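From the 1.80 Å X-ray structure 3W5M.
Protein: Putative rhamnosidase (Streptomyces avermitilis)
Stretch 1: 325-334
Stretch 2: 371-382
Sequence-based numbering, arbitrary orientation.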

# COMPACT_ATOMS: atom_id res chain seq x y z
N ALA A 325 16.96 -3.46 3.00
CA ALA A 325 17.21 -2.42 3.97
C ALA A 325 16.24 -2.57 5.12
O ALA A 325 15.11 -3.05 4.94
CB ALA A 325 17.05 -1.03 3.32
N LEU A 326 16.70 -2.20 6.30
CA LEU A 326 15.78 -1.87 7.38
C LEU A 326 15.53 -0.39 7.23
O LEU A 326 16.35 0.43 7.65
CB LEU A 326 16.37 -2.24 8.73
CG LEU A 326 16.58 -3.76 8.78
CD1 LEU A 326 17.36 -4.12 10.02
CD2 LEU A 326 15.25 -4.55 8.72
N GLY A 327 14.46 -0.05 6.52
CA GLY A 327 14.31 1.32 5.98
C GLY A 327 13.98 1.21 4.50
O GLY A 327 13.21 0.32 4.10
N LEU A 328 14.56 2.08 3.67
CA LEU A 328 14.35 2.00 2.24
C LEU A 328 15.71 2.28 1.61
O LEU A 328 16.52 2.96 2.23
CB LEU A 328 13.38 3.11 1.73
CG LEU A 328 11.99 3.21 2.37
CD1 LEU A 328 11.34 4.50 1.85
CD2 LEU A 328 11.15 2.01 2.01
N TYR A 329 15.91 1.79 0.39
CA TYR A 329 17.19 2.03 -0.29
C TYR A 329 16.95 2.20 -1.79
O TYR A 329 15.91 1.76 -2.35
CB TYR A 329 18.19 0.88 -0.03
CG TYR A 329 17.85 -0.37 -0.78
CD1 TYR A 329 16.83 -1.24 -0.32
CD2 TYR A 329 18.47 -0.67 -1.98
CE1 TYR A 329 16.47 -2.36 -1.03
CE2 TYR A 329 18.11 -1.80 -2.71
CZ TYR A 329 17.11 -2.64 -2.22
OH TYR A 329 16.75 -3.76 -2.93
N GLU A 330 17.94 2.79 -2.44
CA GLU A 330 18.03 2.79 -3.90
C GLU A 330 19.51 2.63 -4.17
O GLU A 330 20.30 3.41 -3.64
CB GLU A 330 17.58 4.12 -4.46
CG GLU A 330 17.53 4.14 -5.97
CD GLU A 330 17.13 5.52 -6.47
OE1 GLU A 330 18.02 6.39 -6.63
OE2 GLU A 330 15.92 5.73 -6.66
N ALA A 331 19.86 1.63 -4.96
CA ALA A 331 21.24 1.30 -5.22
C ALA A 331 21.64 1.78 -6.60
O ALA A 331 20.81 1.84 -7.52
CB ALA A 331 21.46 -0.20 -5.12
N HIS A 332 22.93 2.05 -6.71
CA HIS A 332 23.57 2.54 -7.92
C HIS A 332 24.88 1.78 -8.11
O HIS A 332 25.56 1.45 -7.14
CB HIS A 332 23.88 4.03 -7.75
CG HIS A 332 22.65 4.89 -7.76
ND1 HIS A 332 21.78 4.97 -6.69
CD2 HIS A 332 22.12 5.65 -8.74
CE1 HIS A 332 20.77 5.75 -7.01
NE2 HIS A 332 20.94 6.17 -8.25
N LEU A 333 25.23 1.51 -9.37
CA LEU A 333 26.47 0.80 -9.67
C LEU A 333 27.11 1.48 -10.91
O LEU A 333 26.48 1.54 -11.97
CB LEU A 333 26.18 -0.68 -9.93
CG LEU A 333 27.34 -1.58 -10.35
CD1 LEU A 333 28.35 -1.73 -9.23
CD2 LEU A 333 26.83 -2.95 -10.77
N ASN A 334 28.31 2.01 -10.73
CA ASN A 334 29.10 2.62 -11.84
C ASN A 334 28.29 3.65 -12.61
O ASN A 334 28.15 3.57 -13.83
CB ASN A 334 29.61 1.52 -12.77
CG ASN A 334 30.57 0.58 -12.08
OD1 ASN A 334 30.56 -0.64 -12.32
ND2 ASN A 334 31.39 1.13 -11.20
N ALA A 371 32.32 1.17 -8.57
CA ALA A 371 31.74 1.78 -7.37
C ALA A 371 30.30 1.24 -7.18
O ALA A 371 29.51 1.19 -8.11
CB ALA A 371 31.71 3.29 -7.52
N LEU A 372 29.99 0.84 -5.95
CA LEU A 372 28.62 0.45 -5.59
C LEU A 372 28.16 1.48 -4.55
O LEU A 372 28.93 1.91 -3.70
CB LEU A 372 28.60 -0.99 -5.04
CG LEU A 372 27.24 -1.54 -4.61
CD1 LEU A 372 26.33 -1.68 -5.82
CD2 LEU A 372 27.43 -2.88 -3.91
N ALA A 373 26.91 1.92 -4.65
CA ALA A 373 26.49 3.05 -3.84
C ALA A 373 25.01 2.91 -3.52
O ALA A 373 24.30 2.26 -4.28
CB ALA A 373 26.70 4.33 -4.60
N ALA A 374 24.56 3.51 -2.43
CA ALA A 374 23.11 3.48 -2.13
C ALA A 374 22.66 4.68 -1.33
O ALA A 374 23.42 5.19 -0.52
CB ALA A 374 22.72 2.17 -1.41
N TYR A 375 21.42 5.13 -1.55
CA TYR A 375 20.72 5.98 -0.62
C TYR A 375 20.03 5.05 0.36
O TYR A 375 19.54 4.00 -0.06
CB TYR A 375 19.62 6.77 -1.30
CG TYR A 375 20.15 7.96 -2.08
CD1 TYR A 375 20.64 9.08 -1.40
CD2 TYR A 375 20.13 7.96 -3.46
CE1 TYR A 375 21.15 10.17 -2.10
CE2 TYR A 375 20.63 9.06 -4.18
CZ TYR A 375 21.13 10.16 -3.48
OH TYR A 375 21.66 11.28 -4.13
N VAL A 376 20.04 5.43 1.62
CA VAL A 376 19.37 4.66 2.70
C VAL A 376 18.48 5.58 3.53
O VAL A 376 18.99 6.50 4.16
CB VAL A 376 20.41 3.99 3.62
CG1 VAL A 376 19.66 3.13 4.66
CG2 VAL A 376 21.38 3.17 2.80
N ALA A 377 17.16 5.32 3.56
CA ALA A 377 16.19 6.23 4.20
C ALA A 377 15.37 5.53 5.28
O ALA A 377 15.34 4.32 5.30
CB ALA A 377 15.19 6.76 3.14
N PRO A 378 14.67 6.30 6.14
CA PRO A 378 13.87 5.69 7.25
C PRO A 378 12.69 4.79 6.86
O PRO A 378 12.50 3.76 7.52
CB PRO A 378 13.37 6.92 8.03
CG PRO A 378 14.32 8.03 7.64
CD PRO A 378 14.64 7.77 6.21
N GLY A 379 11.87 5.18 5.86
CA GLY A 379 10.72 4.36 5.42
C GLY A 379 9.76 4.01 6.54
O GLY A 379 9.53 4.81 7.45
N TRP A 380 9.21 2.80 6.49
CA TRP A 380 8.30 2.32 7.52
C TRP A 380 9.07 1.84 8.74
O TRP A 380 8.54 1.84 9.86
CB TRP A 380 7.50 1.12 7.00
CG TRP A 380 6.49 1.42 5.94
CD1 TRP A 380 5.18 1.84 6.13
CD2 TRP A 380 6.65 1.26 4.55
NE1 TRP A 380 4.55 1.95 4.92
CE2 TRP A 380 5.43 1.61 3.93
CE3 TRP A 380 7.74 0.90 3.74
CZ2 TRP A 380 5.25 1.59 2.54
CZ3 TRP A 380 7.56 0.85 2.35
CH2 TRP A 380 6.32 1.20 1.76
N TYR A 381 10.31 1.42 8.53
CA TYR A 381 11.14 0.92 9.61
C TYR A 381 11.37 1.99 10.71
O TYR A 381 11.25 1.70 11.90
CB TYR A 381 12.46 0.41 9.04
CG TYR A 381 13.37 -0.13 10.10
CD1 TYR A 381 13.19 -1.42 10.59
CD2 TYR A 381 14.38 0.67 10.62
CE1 TYR A 381 14.02 -1.91 11.59
CE2 TYR A 381 15.22 0.20 11.61
CZ TYR A 381 15.03 -1.10 12.09
OH TYR A 381 15.86 -1.56 13.10
N ALA A 382 11.68 3.22 10.31
CA ALA A 382 12.11 4.25 11.27
C ALA A 382 11.38 5.59 11.12
O ALA A 382 11.46 6.43 12.00
CB ALA A 382 13.63 4.43 11.19
O HOH W 1 10.88 0.57 5.62

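Strands 328-333 and 371-377 lie side by side as an antiparallel pair: their axes run at 162° and approach to 4.5 Å. The register follows from the backbone hydrogen bonds. Leu328 N donates to Ala377 O (2.9 Å), and Ala377 N returns a bond to Leu328 O (2.8 Å, 169° at the hydrogen). The same reciprocal pattern joins Glu330 to Tyr375 (N to O 3.1 Å, O to N 2.9 Å) and His332 to Ala373 (N to O 2.8 Å, O to N 2.9 Å). Beyond the strand, Asn334 N still reaches Ala371 O at 3.0 Å.

Between these rings sit the non-hydrogen-bonded pairs, where CA-H groups face carbonyls. Tyr329 CA lies 3.1 Å from Tyr375 O, and Ala374 CA 3.2 Å from Glu330 O. The small Ala331-Ala374 pair has a CA-CA separation of just 4.2 Å.

Side chains alternate between the sheet faces. Leu328, Glu330 and His332 share one with Ala377, Tyr375 and Ala373; Leu328 CB meets Ala377 CB at 4.3 Å. On the other, Leu333 CD1 and Leu372 CD1 make an apolar contact at 4.0 Å, both residues adopting the t, p rotamer.

Past the strand, the second stretch turns into a helical segment that packs against the start of the first. Leu326 CB stands 3.6 Å from the Tyr381 ring centroid, 6° off the normal, a CH-pi contact over the face. Leu328 CD2 touches Trp380 CZ3 at 3.8 Å.

Two glycines permit this close approach. An ideal CB on Gly327 would fall 2.4 Å from Ala377 O and would also jam against the preceding carbonyl; one on Gly379 would lie 2.5 Å from Leu328 CG. A water completes the junction, donating to Gly327 O (2.8 Å) and accepting from Tyr381 N (3.1 Å).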